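Local coordinates for protein flavoredoxin (Methanosarcina acetivorans, PDB 3BNK) that binds flavin mononucleotide and probably serves as an electron-transfer protein of the flavin reductase-like family, at residues B[29-33]-B[54-58]; B[32-37]-B[48-52]; B[67-73]-B[113-119]. One frame throughout, in Å; residues are numbered along the deposited sequence.

Contact 1: B[29-33]-B[54-58]. With FMN (flavin mononucleotide), chain D.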
loop_
_atom_site.group_PDB
_atom_site.type_symbol
_atom_site.label_atom_id
_atom_site.label_comp_id
_atom_site.label_asym_id
_atom_site.label_seq_id
_atom_site.Cartn_x
_atom_site.Cartn_y
_atom_site.Cartn_z
ATOM N N ALA B 29 24.496 -0.660 7.902
ATOM C CA ALA B 29 23.125 -0.227 7.689
ATOM C C ALA B 29 22.931 0.340 6.280
ATOM O O ALA B 29 23.749 1.131 5.771
ATOM C CB ALA B 29 22.713 0.781 8.740
ATOM N N ASN B 30 21.847 -0.101 5.656
ATOM C CA ASN B 30 21.433 0.417 4.378
ATOM C C ASN B 30 20.008 0.918 4.477
ATOM O O ASN B 30 19.231 0.425 5.288
ATOM C CB ASN B 30 21.558 -0.648 3.288
ATOM C CG ASN B 30 21.533 -0.055 1.903
ATOM O OD1 ASN B 30 22.213 0.931 1.623
ATOM N ND2 ASN B 30 20.752 -0.654 1.024
ATOM N N LEU B 31 19.699 1.937 3.675
ATOM C CA LEU B 31 18.345 2.447 3.515
ATOM C C LEU B 31 18.028 2.661 2.044
ATOM O O LEU B 31 18.854 3.170 1.299
ATOM C CB LEU B 31 18.185 3.759 4.292
ATOM C CG LEU B 31 18.563 3.502 5.756
ATOM C CD1 LEU B 31 19.484 4.549 6.323
ATOM C CD2 LEU B 31 17.356 3.220 6.637
ATOM N N MET B 32 16.835 2.256 1.634
ATOM C CA MET B 32 16.318 2.599 0.321
ATOM C C MET B 32 14.893 3.132 0.447
ATOM O O MET B 32 14.153 2.723 1.344
ATOM C CB MET B 32 16.357 1.391 -0.627
ATOM C CG MET B 32 15.547 0.188 -0.164
ATOM S SD MET B 32 15.227 -0.985 -1.486
ATOM C CE MET B 32 13.661 -0.419 -2.138
ATOM N N ALA B 33 14.513 4.033 -0.465
ATOM C CA ALA B 33 13.142 4.545 -0.529
ATOM C C ALA B 33 12.190 3.457 -1.026
ATOM O O ALA B 33 12.524 2.703 -1.962
ATOM C CB ALA B 33 13.075 5.800 -1.396
ATOM N N SER B 54 17.355 -5.893 -8.679
ATOM C CA SER B 54 18.553 -5.124 -9.062
ATOM C C SER B 54 19.185 -4.363 -7.903
ATOM O O SER B 54 20.356 -3.958 -7.992
ATOM C CB SER B 54 18.289 -4.187 -10.255
ATOM O OG SER B 54 17.510 -3.042 -9.900
ATOM N N HIS B 55 18.438 -4.209 -6.806
ATOM C CA HIS B 55 18.914 -3.415 -5.658
ATOM C C HIS B 55 19.871 -4.157 -4.724
ATOM O O HIS B 55 19.966 -5.398 -4.733
ATOM C CB HIS B 55 17.751 -2.835 -4.848
ATOM C CG HIS B 55 16.776 -2.044 -5.659
ATOM N ND1 HIS B 55 17.150 -1.269 -6.733
ATOM C CD2 HIS B 55 15.437 -1.887 -5.533
ATOM C CE1 HIS B 55 16.080 -0.689 -7.250
ATOM N NE2 HIS B 55 15.031 -1.045 -6.537
ATOM N N TYR B 56 20.561 -3.368 -3.901
ATOM C CA TYR B 56 21.545 -3.866 -2.946
ATOM C C TYR B 56 20.867 -4.402 -1.687
ATOM O O TYR B 56 21.368 -5.326 -1.042
ATOM C CB TYR B 56 22.507 -2.724 -2.596
ATOM C CG TYR B 56 23.689 -3.089 -1.741
ATOM C CD1 TYR B 56 24.709 -3.916 -2.233
ATOM C CD2 TYR B 56 23.818 -2.574 -0.457
ATOM C CE1 TYR B 56 25.810 -4.236 -1.458
ATOM C CE2 TYR B 56 24.915 -2.886 0.326
ATOM C CZ TYR B 56 25.907 -3.718 -0.177
ATOM O OH TYR B 56 26.997 -4.034 0.606
ATOM N N THR B 57 19.715 -3.817 -1.363
ATOM C CA THR B 57 18.975 -4.126 -0.143
ATOM C C THR B 57 18.592 -5.626 0.039
ATOM O O THR B 57 18.751 -6.149 1.150
ATOM C CB THR B 57 17.768 -3.154 0.020
ATOM O OG1 THR B 57 18.258 -1.805 0.134
ATOM C CG2 THR B 57 16.912 -3.493 1.244
ATOM N N PRO B 58 18.105 -6.319 -1.038
ATOM C CA PRO B 58 17.674 -7.718 -0.874
ATOM C C PRO B 58 18.728 -8.668 -0.318
ATOM O O PRO B 58 18.366 -9.545 0.476
ATOM C CB PRO B 58 17.282 -8.145 -2.293
ATOM C CG PRO B 58 16.954 -6.880 -2.978
ATOM C CD PRO B 58 17.905 -5.865 -2.427
HETATM N N1 FMN D . 12.498 0.330 -5.404
HETATM C C2 FMN D . 11.890 -0.879 -5.131
HETATM O O2 FMN D . 12.453 -1.915 -5.466
HETATM N N3 FMN D . 10.668 -0.919 -4.479
HETATM C C4 FMN D . 10.062 0.269 -4.108
HETATM O O4 FMN D . 8.975 0.228 -3.543
HETATM C C4A FMN D . 10.676 1.496 -4.389
HETATM N N5 FMN D . 10.072 2.694 -4.031
HETATM C C5A FMN D . 10.686 3.904 -4.290
HETATM C C6 FMN D . 10.054 5.087 -3.886
HETATM C C7 FMN D . 10.658 6.326 -4.148
HETATM C C7M FMN D . 10.007 7.565 -3.610
HETATM C C8 FMN D . 11.895 6.374 -4.807
HETATM C C8M FMN D . 12.686 7.662 -4.887
HETATM C C9 FMN D . 12.525 5.182 -5.190
HETATM C C9A FMN D . 11.936 3.943 -4.931
HETATM N N10 FMN D . 12.553 2.743 -5.305
HETATM C C10 FMN D . 11.916 1.527 -5.040
HETATM C "C1'" FMN D . 13.936 2.745 -5.900
HETATM C "C2'" FMN D . 15.020 2.369 -4.898
HETATM O "O2'" FMN D . 14.790 3.014 -3.660
HETATM C "C3'" FMN D . 16.399 2.812 -5.392
HETATM O "O3'" FMN D . 16.773 2.183 -6.605
HETATM C "C4'" FMN D . 17.463 2.629 -4.311
HETATM O "O4'" FMN D . 18.628 3.300 -4.712
HETATM C "C5'" FMN D . 17.812 1.182 -3.989
HETATM O "O5'" FMN D . 18.761 1.275 -2.943
HETATM P P FMN D . 19.825 0.104 -2.621
HETATM O O1P FMN D . 20.506 -0.300 -3.897
HETATM O O2P FMN D . 19.058 -1.070 -2.088
HETATM O O3P FMN D . 20.830 0.531 -1.587
#
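Thr57 OG1 lies between the amide of Asn30 and the phosphate of FMN. It receives a weak, strongly bent bond from Asn30 ND2 at 2.9 Å. Its own bond to FMN O2P is very short, so the exact length is doubtful. The same phosphate oxygen takes a bond from Thr57 N at 2.9 Å, and a weak one from Tyr56 N. Thr57 OG1, Thr57 N and, weakly, Tyr56 N thus all face FMN O2P. Tyr56 N makes its better bond to FMN O1P, at 3.1 Å.

Asn30 serves the third oxygen. Its ND2 donates almost straight to FMN O3P at 2.9 Å, with an N-H...O angle of 170°. CG is anti to the backbone N (chi1 -163°), which carries the amide across to the phosphate. The same ND2 comes to the edge of the Tyr56 ring, near its plane.

Met32 runs alongside the cofactor, with CB against FMN O5' and C5'. Its CG packs on Thr57 OG1 at 3.4 Å. The chain then bends at chi3 and brings CE to within 3.5 Å of FMN C2. His55 meets the cofactor from the other segment. FMN C5' lies over one face of its imidazole, and NE2 donates a weak bond to FMN N1 at 3.1 Å.

This is the phosphate end of the FMN site. The backbone N-H groups beside the start of helix 57-64 probably help to balance the phosphate charge. Lys93 adds its amino group to FMN and also bonds Leu31 O. Strand 28-41 is paired with strand 16-25, where Leu21 packs on both Met32 and Thr57. From segment 54-58, Pro58 rests on Val51 of strand 46-52 and on Tyr131 and Phe133 of strand 130-142.

Contact 2: B[32-37]-B[48-52]. With FMN (flavin mononucleotide), chain D.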
loop_
_atom_site.group_PDB
_atom_site.type_symbol
_atom_site.label_atom_id
_atom_site.label_comp_id
_atom_site.label_asym_id
_atom_site.label_seq_id
_atom_site.Cartn_x
_atom_site.Cartn_y
_atom_site.Cartn_z
ATOM N N MET B 32 16.835 2.256 1.634
ATOM C CA MET B 32 16.318 2.599 0.321
ATOM C C MET B 32 14.893 3.132 0.447
ATOM O O MET B 32 14.153 2.723 1.344
ATOM C CB MET B 32 16.357 1.391 -0.627
ATOM C CG MET B 32 15.547 0.188 -0.164
ATOM S SD MET B 32 15.227 -0.985 -1.486
ATOM C CE MET B 32 13.661 -0.419 -2.138
ATOM N N ALA B 33 14.513 4.033 -0.465
ATOM C CA ALA B 33 13.142 4.545 -0.529
ATOM C C ALA B 33 12.190 3.457 -1.026
ATOM O O ALA B 33 12.524 2.703 -1.962
ATOM C CB ALA B 33 13.075 5.800 -1.396
ATOM N N LEU B 34 11.041 3.329 -0.358
ATOM C CA LEU B 34 10.109 2.215 -0.609
ATOM C C LEU B 34 8.648 2.660 -0.592
ATOM O O LEU B 34 8.175 3.214 0.385
ATOM C CB LEU B 34 10.325 1.063 0.403
ATOM C CG LEU B 34 9.295 -0.084 0.407
ATOM C CD1 LEU B 34 9.662 -1.134 -0.613
ATOM C CD2 LEU B 34 9.165 -0.738 1.799
ATOM N N GLY B 35 7.941 2.389 -1.683
ATOM C CA GLY B 35 6.520 2.721 -1.811
ATOM C C GLY B 35 5.681 1.462 -1.872
ATOM O O GLY B 35 4.475 1.501 -1.610
ATOM N N TRP B 36 6.317 0.336 -2.215
ATOM C CA TRP B 36 5.628 -0.958 -2.292
ATOM C C TRP B 36 5.623 -1.641 -0.920
ATOM O O TRP B 36 6.378 -2.602 -0.692
ATOM C CB TRP B 36 6.273 -1.876 -3.353
ATOM C CG TRP B 36 6.210 -1.351 -4.797
ATOM C CD1 TRP B 36 5.906 -0.075 -5.204
ATOM C CD2 TRP B 36 6.510 -2.086 -5.991
ATOM N NE1 TRP B 36 5.984 0.026 -6.568
ATOM C CE2 TRP B 36 6.362 -1.190 -7.082
ATOM C CE3 TRP B 36 6.911 -3.407 -6.247
ATOM C CZ2 TRP B 36 6.566 -1.584 -8.412
ATOM C CZ3 TRP B 36 7.122 -3.794 -7.571
ATOM C CH2 TRP B 36 6.952 -2.881 -8.637
ATOM N N VAL B 37 4.791 -1.120 -0.016
ATOM C CA VAL B 37 4.605 -1.678 1.328
ATOM C C VAL B 37 3.126 -1.807 1.577
ATOM O O VAL B 37 2.369 -0.878 1.300
ATOM C CB VAL B 37 4.992 -0.751 2.508
ATOM C CG1 VAL B 37 5.688 -1.568 3.647
ATOM C CG2 VAL B 37 5.692 0.560 2.070
ATOM N N GLY B 48 4.290 -6.617 3.931
ATOM C CA GLY B 48 5.123 -7.079 2.838
ATOM C C GLY B 48 5.797 -5.907 2.170
ATOM O O GLY B 48 5.267 -4.790 2.155
ATOM N N VAL B 49 6.957 -6.167 1.595
ATOM C CA VAL B 49 7.785 -5.125 1.009
ATOM C C VAL B 49 8.305 -5.588 -0.361
ATOM O O VAL B 49 8.900 -6.672 -0.465
ATOM C CB VAL B 49 8.915 -4.742 1.998
ATOM C CG1 VAL B 49 10.094 -4.138 1.295
ATOM C CG2 VAL B 49 8.380 -3.779 3.086
ATOM N N GLY B 50 8.033 -4.784 -1.396
ATOM C CA GLY B 50 8.413 -5.064 -2.780
ATOM C C GLY B 50 9.727 -4.421 -3.201
ATOM O O GLY B 50 9.882 -3.190 -3.167
ATOM N N VAL B 51 10.678 -5.266 -3.592
ATOM C CA VAL B 51 12.053 -4.826 -3.784
ATOM C C VAL B 51 12.644 -5.414 -5.061
ATOM O O VAL B 51 12.776 -6.625 -5.193
ATOM C CB VAL B 51 12.979 -5.146 -2.556
ATOM C CG1 VAL B 51 14.338 -4.486 -2.744
ATOM C CG2 VAL B 51 12.362 -4.676 -1.219
ATOM N N ASN B 52 13.006 -4.533 -5.989
ATOM C CA ASN B 52 13.624 -4.960 -7.237
ATOM C C ASN B 52 14.879 -5.800 -7.025
ATOM O O ASN B 52 15.720 -5.496 -6.176
ATOM C CB ASN B 52 13.900 -3.774 -8.165
ATOM C CG ASN B 52 14.022 -4.199 -9.617
ATOM O OD1 ASN B 52 15.054 -4.710 -10.037
ATOM N ND2 ASN B 52 12.954 -4.009 -10.384
HETATM N N1 FMN D . 12.498 0.330 -5.404
HETATM C C2 FMN D . 11.890 -0.879 -5.131
HETATM O O2 FMN D . 12.453 -1.915 -5.466
HETATM N N3 FMN D . 10.668 -0.919 -4.479
HETATM C C4 FMN D . 10.062 0.269 -4.108
HETATM O O4 FMN D . 8.975 0.228 -3.543
HETATM C C4A FMN D . 10.676 1.496 -4.389
HETATM N N5 FMN D . 10.072 2.694 -4.031
HETATM C C5A FMN D . 10.686 3.904 -4.290
HETATM C C6 FMN D . 10.054 5.087 -3.886
HETATM C C7 FMN D . 10.658 6.326 -4.148
HETATM C C7M FMN D . 10.007 7.565 -3.610
HETATM C C8 FMN D . 11.895 6.374 -4.807
HETATM C C8M FMN D . 12.686 7.662 -4.887
HETATM C C9 FMN D . 12.525 5.182 -5.190
HETATM C C9A FMN D . 11.936 3.943 -4.931
HETATM N N10 FMN D . 12.553 2.743 -5.305
HETATM C C10 FMN D . 11.916 1.527 -5.040
HETATM C "C1'" FMN D . 13.936 2.745 -5.900
HETATM C "C2'" FMN D . 15.020 2.369 -4.898
HETATM O "O2'" FMN D . 14.790 3.014 -3.660
HETATM C "C3'" FMN D . 16.399 2.812 -5.392
HETATM O "O3'" FMN D . 16.773 2.183 -6.605
HETATM C "C4'" FMN D . 17.463 2.629 -4.311
HETATM O "O4'" FMN D . 18.628 3.300 -4.712
HETATM C "C5'" FMN D . 17.812 1.182 -3.989
HETATM O "O5'" FMN D . 18.761 1.275 -2.943
HETATM P P FMN D . 19.825 0.104 -2.621
HETATM O O1P FMN D . 20.506 -0.300 -3.897
HETATM O O2P FMN D . 19.058 -1.070 -2.088
HETATM O O3P FMN D . 20.830 0.531 -1.587
#
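Trp36, at the break of strand 28-41, meets Gly50 of strand 46-52, the other arm of a beta hairpin in the FMN-binding split barrel of flavin reductase-like proteins. The Trp36 side chain starts between protein and cofactor. Its CB is 3.4 Å from FMN O4 and also touches Gly50 O. CG and CD1 stay beside the same flavin oxygen. FMN C4 lies over one face of the indole, offset toward the rim. Farther out, CE3 turns the ring edge to Gly50 CA, 4.1 Å away. A CB on Gly50 would clash with Trp36 CE3. Trp36 CG is anti to its carbonyl carbon (chi1 -63°), which sets one indole face to FMN C4 and the CE3 edge at Gly50. The indole also packs on Met16, on Asn130 and on Asn41 of the second subunit.

Trp36 is the centre of an inverse gamma turn. Gly35 N and Trp36 N both donate to FMN O4. The second strand reads the pyrimidine edge of the flavin with its backbone. Gly50 O accepts the proton of FMN N3 at 2.7 Å. Asn52 N gives an almost straight bond to FMN O2, also at 2.7 Å. Backbone donors and acceptors thus probably help to fix the rotation of the ring within its plane.

Leu34 packs between the two strands and the flavin carbonyl. Its CD1 lies 3.3 Å from Gly50 O and equally close to FMN O4. Nearby, Met32 SD packs on Val51 CG1. Val37 and Val49 form a non-hydrogen-bonded pair, with their side chains side by side. Val49 CG2 touches Val37 CG1 at 3.5 Å. It also meets Leu34 CD2 at 3.4 Å, tighter than usual for two methyl groups. The strands are tied next to this pair by Gly50 N, which donates to Trp36 O over 2.8 Å, in the carbonyl plane.

Contact 3: B[67-73]-B[113-119]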
loop_
_atom_site.group_PDB
_atom_site.type_symbol
_atom_site.label_atom_id
_atom_site.label_comp_id
_atom_site.label_asym_id
_atom_site.label_seq_id
_atom_site.Cartn_x
_atom_site.Cartn_y
_atom_site.Cartn_z
ATOM N N PHE B 67 14.194 -6.618 8.591
ATOM C CA PHE B 67 14.191 -5.309 7.977
ATOM C C PHE B 67 13.312 -4.347 8.787
ATOM O O PHE B 67 12.555 -4.760 9.671
ATOM C CB PHE B 67 13.737 -5.381 6.505
ATOM C CG PHE B 67 12.302 -5.831 6.316
ATOM C CD1 PHE B 67 11.261 -4.896 6.268
ATOM C CD2 PHE B 67 11.990 -7.188 6.164
ATOM C CE1 PHE B 67 9.939 -5.306 6.071
ATOM C CE2 PHE B 67 10.668 -7.614 5.977
ATOM C CZ PHE B 67 9.641 -6.675 5.928
ATOM N N SER B 68 13.441 -3.059 8.487
ATOM C CA SER B 68 12.569 -2.063 9.084
ATOM C C SER B 68 11.844 -1.252 8.026
ATOM O O SER B 68 12.317 -1.099 6.899
ATOM C CB SER B 68 13.348 -1.133 10.025
ATOM O OG SER B 68 14.356 -0.434 9.319
ATOM N N VAL B 69 10.687 -0.739 8.417
ATOM C CA VAL B 69 9.898 0.164 7.610
ATOM C C VAL B 69 9.786 1.450 8.423
ATOM O O VAL B 69 9.272 1.432 9.541
ATOM C CB VAL B 69 8.508 -0.432 7.301
ATOM C CG1 VAL B 69 7.712 0.501 6.407
ATOM C CG2 VAL B 69 8.640 -1.789 6.632
ATOM N N ASN B 70 10.281 2.544 7.842
ATOM C CA ASN B 70 10.513 3.815 8.539
ATOM C C ASN B 70 9.743 4.933 7.840
ATOM O O ASN B 70 9.803 5.054 6.617
ATOM C CB ASN B 70 12.014 4.172 8.552
ATOM C CG ASN B 70 12.870 3.162 9.302
ATOM O OD1 ASN B 70 12.938 3.168 10.532
ATOM N ND2 ASN B 70 13.548 2.298 8.554
ATOM N N PHE B 71 9.011 5.738 8.610
ATOM C CA PHE B 71 8.148 6.780 8.024
ATOM C C PHE B 71 8.747 8.164 8.194
ATOM O O PHE B 71 8.698 8.711 9.276
ATOM C CB PHE B 71 6.730 6.749 8.636
ATOM C CG PHE B 71 5.910 5.571 8.206
ATOM C CD1 PHE B 71 6.078 4.325 8.822
ATOM C CD2 PHE B 71 4.970 5.700 7.187
ATOM C CE1 PHE B 71 5.332 3.227 8.437
ATOM C CE2 PHE B 71 4.210 4.610 6.782
ATOM C CZ PHE B 71 4.393 3.359 7.402
ATOM N N PRO B 72 9.310 8.745 7.115
ATOM C CA PRO B 72 9.776 10.126 7.248
ATOM C C PRO B 72 8.612 11.130 7.283
ATOM O O PRO B 72 7.523 10.839 6.779
ATOM C CB PRO B 72 10.637 10.313 5.996
ATOM C CG PRO B 72 9.972 9.420 4.964
ATOM C CD PRO B 72 9.535 8.209 5.754
ATOM N N TYR B 73 8.830 12.291 7.893
ATOM C CA TYR B 73 7.905 13.411 7.740
ATOM C C TYR B 73 8.263 14.226 6.482
ATOM O O TYR B 73 9.327 14.031 5.895
ATOM C CB TYR B 73 7.841 14.282 9.013
ATOM C CG TYR B 73 9.186 14.776 9.488
ATOM C CD1 TYR B 73 9.690 16.008 9.062
ATOM C CD2 TYR B 73 9.952 14.017 10.362
ATOM C CE1 TYR B 73 10.924 16.461 9.488
ATOM C CE2 TYR B 73 11.198 14.467 10.804
ATOM C CZ TYR B 73 11.678 15.682 10.358
ATOM O OH TYR B 73 12.907 16.127 10.794
ATOM N N CYS B 113 12.767 9.446 11.785
ATOM C CA CYS B 113 11.460 9.010 11.274
ATOM C C CYS B 113 10.386 8.945 12.376
ATOM O O CYS B 113 10.678 8.651 13.535
ATOM C CB CYS B 113 11.576 7.683 10.507
ATOM S SG CYS B 113 12.306 7.885 8.843
ATOM N N THR B 114 9.143 9.220 12.001
ATOM C CA THR B 114 8.081 9.372 12.979
ATOM C C THR B 114 7.569 8.048 13.528
ATOM O O THR B 114 6.944 8.009 14.601
ATOM C CB THR B 114 6.911 10.190 12.406
ATOM O OG1 THR B 114 6.200 9.410 11.430
ATOM C CG2 THR B 114 7.437 11.497 11.789
ATOM N N LEU B 115 7.826 6.978 12.779
ATOM C CA LEU B 115 7.339 5.636 13.093
ATOM C C LEU B 115 8.278 4.620 12.451
ATOM O O LEU B 115 8.641 4.749 11.272
ATOM C CB LEU B 115 5.893 5.445 12.588
ATOM C CG LEU B 115 5.201 4.070 12.682
ATOM C CD1 LEU B 115 4.833 3.654 14.140
ATOM C CD2 LEU B 115 3.967 4.044 11.816
ATOM N N ASN B 116 8.677 3.625 13.243
ATOM C CA ASN B 116 9.562 2.542 12.779
ATOM C C ASN B 116 8.978 1.171 13.097
ATOM O O ASN B 116 8.661 0.880 14.251
ATOM C CB ASN B 116 10.965 2.644 13.409
ATOM C CG ASN B 116 11.413 4.074 13.632
ATOM O OD1 ASN B 116 11.153 4.659 14.689
ATOM N ND2 ASN B 116 12.123 4.635 12.652
ATOM N N LEU B 117 8.826 0.348 12.062
ATOM C CA LEU B 117 8.337 -1.017 12.209
ATOM C C LEU B 117 9.485 -1.993 11.990
ATOM O O LEU B 117 10.051 -2.057 10.907
ATOM C CB LEU B 117 7.172 -1.299 11.242
ATOM C CG LEU B 117 6.042 -0.261 11.148
ATOM C CD1 LEU B 117 4.947 -0.704 10.169
ATOM C CD2 LEU B 117 5.425 0.118 12.537
ATOM N N GLU B 118 9.826 -2.735 13.042
ATOM C CA GLU B 118 10.939 -3.673 13.035
ATOM C C GLU B 118 10.389 -5.058 12.690
ATOM O O GLU B 118 9.547 -5.586 13.407
ATOM C CB GLU B 118 11.632 -3.651 14.405
ATOM C CG GLU B 118 12.861 -4.542 14.555
ATOM C CD GLU B 118 13.437 -4.516 15.983
ATOM O OE1 GLU B 118 12.699 -4.162 16.934
ATOM O OE2 GLU B 118 14.633 -4.852 16.144
ATOM N N CYS B 119 10.857 -5.637 11.582
ATOM C CA CYS B 119 10.177 -6.801 11.014
ATOM C C CYS B 119 11.040 -8.035 10.852
ATOM O O CYS B 119 12.201 -7.954 10.432
ATOM C CB CYS B 119 9.508 -6.455 9.675
ATOM S SG CYS B 119 8.447 -5.001 9.777
HETATM O O HOH W 1 5.745 10.545 9.038
#
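Asn116 ND2 donates to Asn70 OD1 on a lone pair, at 2.7 Å. The two amides are turned 65° apart. Asn70 CG sits beside its backbone N (chi1 -63°), which leaves ND2 able to reach Ser68 OG at 2.9 Å. Ser68 OG bonds Pro108 O. Asn70 is also held by Ile110 N and Leu20 O, so both ends of this buried amide are satisfied. An alanine here is likely to leave Asn116 ND2 with one acceptor fewer and Ile110 N without this one.

The two segments form an antiparallel ladder between strands 66-71 and 115-126 of the barrel. Val69 and Leu117 make a hydrogen-bonded pair, with Leu117 N to Val69 O at 2.8 Å. They share their face with Phe67, Phe71, Leu115 and Cys119; Asn70, Asn116, Ser68 and Glu118 are on the other. Phe67 has CG between its backbone N and carbonyl carbon (chi1 65°), which lays the ring against Cys119. Cys119 CB rests over one face of the Phe67 ring, 3.9 Å from its centroid, in a CH-pi contact. Phe71 and Leu115 run side by side, with Phe71 CD1 3.7 Å from Leu115 CD2. Tyr14 of the second subunit packs on both.

How the contacts relate
Contacts 1 and 2 lie about 9 Å apart between centres and share Met32 and Ala33 on strand 28-41. From this strand one contact reaches the segment leading into helix 57-64 and the other reaches strand 46-52. Together they hold the same FMN, contact 1 at the phosphate and contact 2 at the flavin ring. Contact 3 follows later in the chain. Its centre is about 12 Å from contact 2 and about 14 Å from contact 1. It belongs to the same antiparallel sheet and touches contact 2 through Val49 and Phe67, and through Val37 and Val69. Apolar side chains near the FMN site thus join those of contact 3. Contacts 2 and 3 also meet the second subunit.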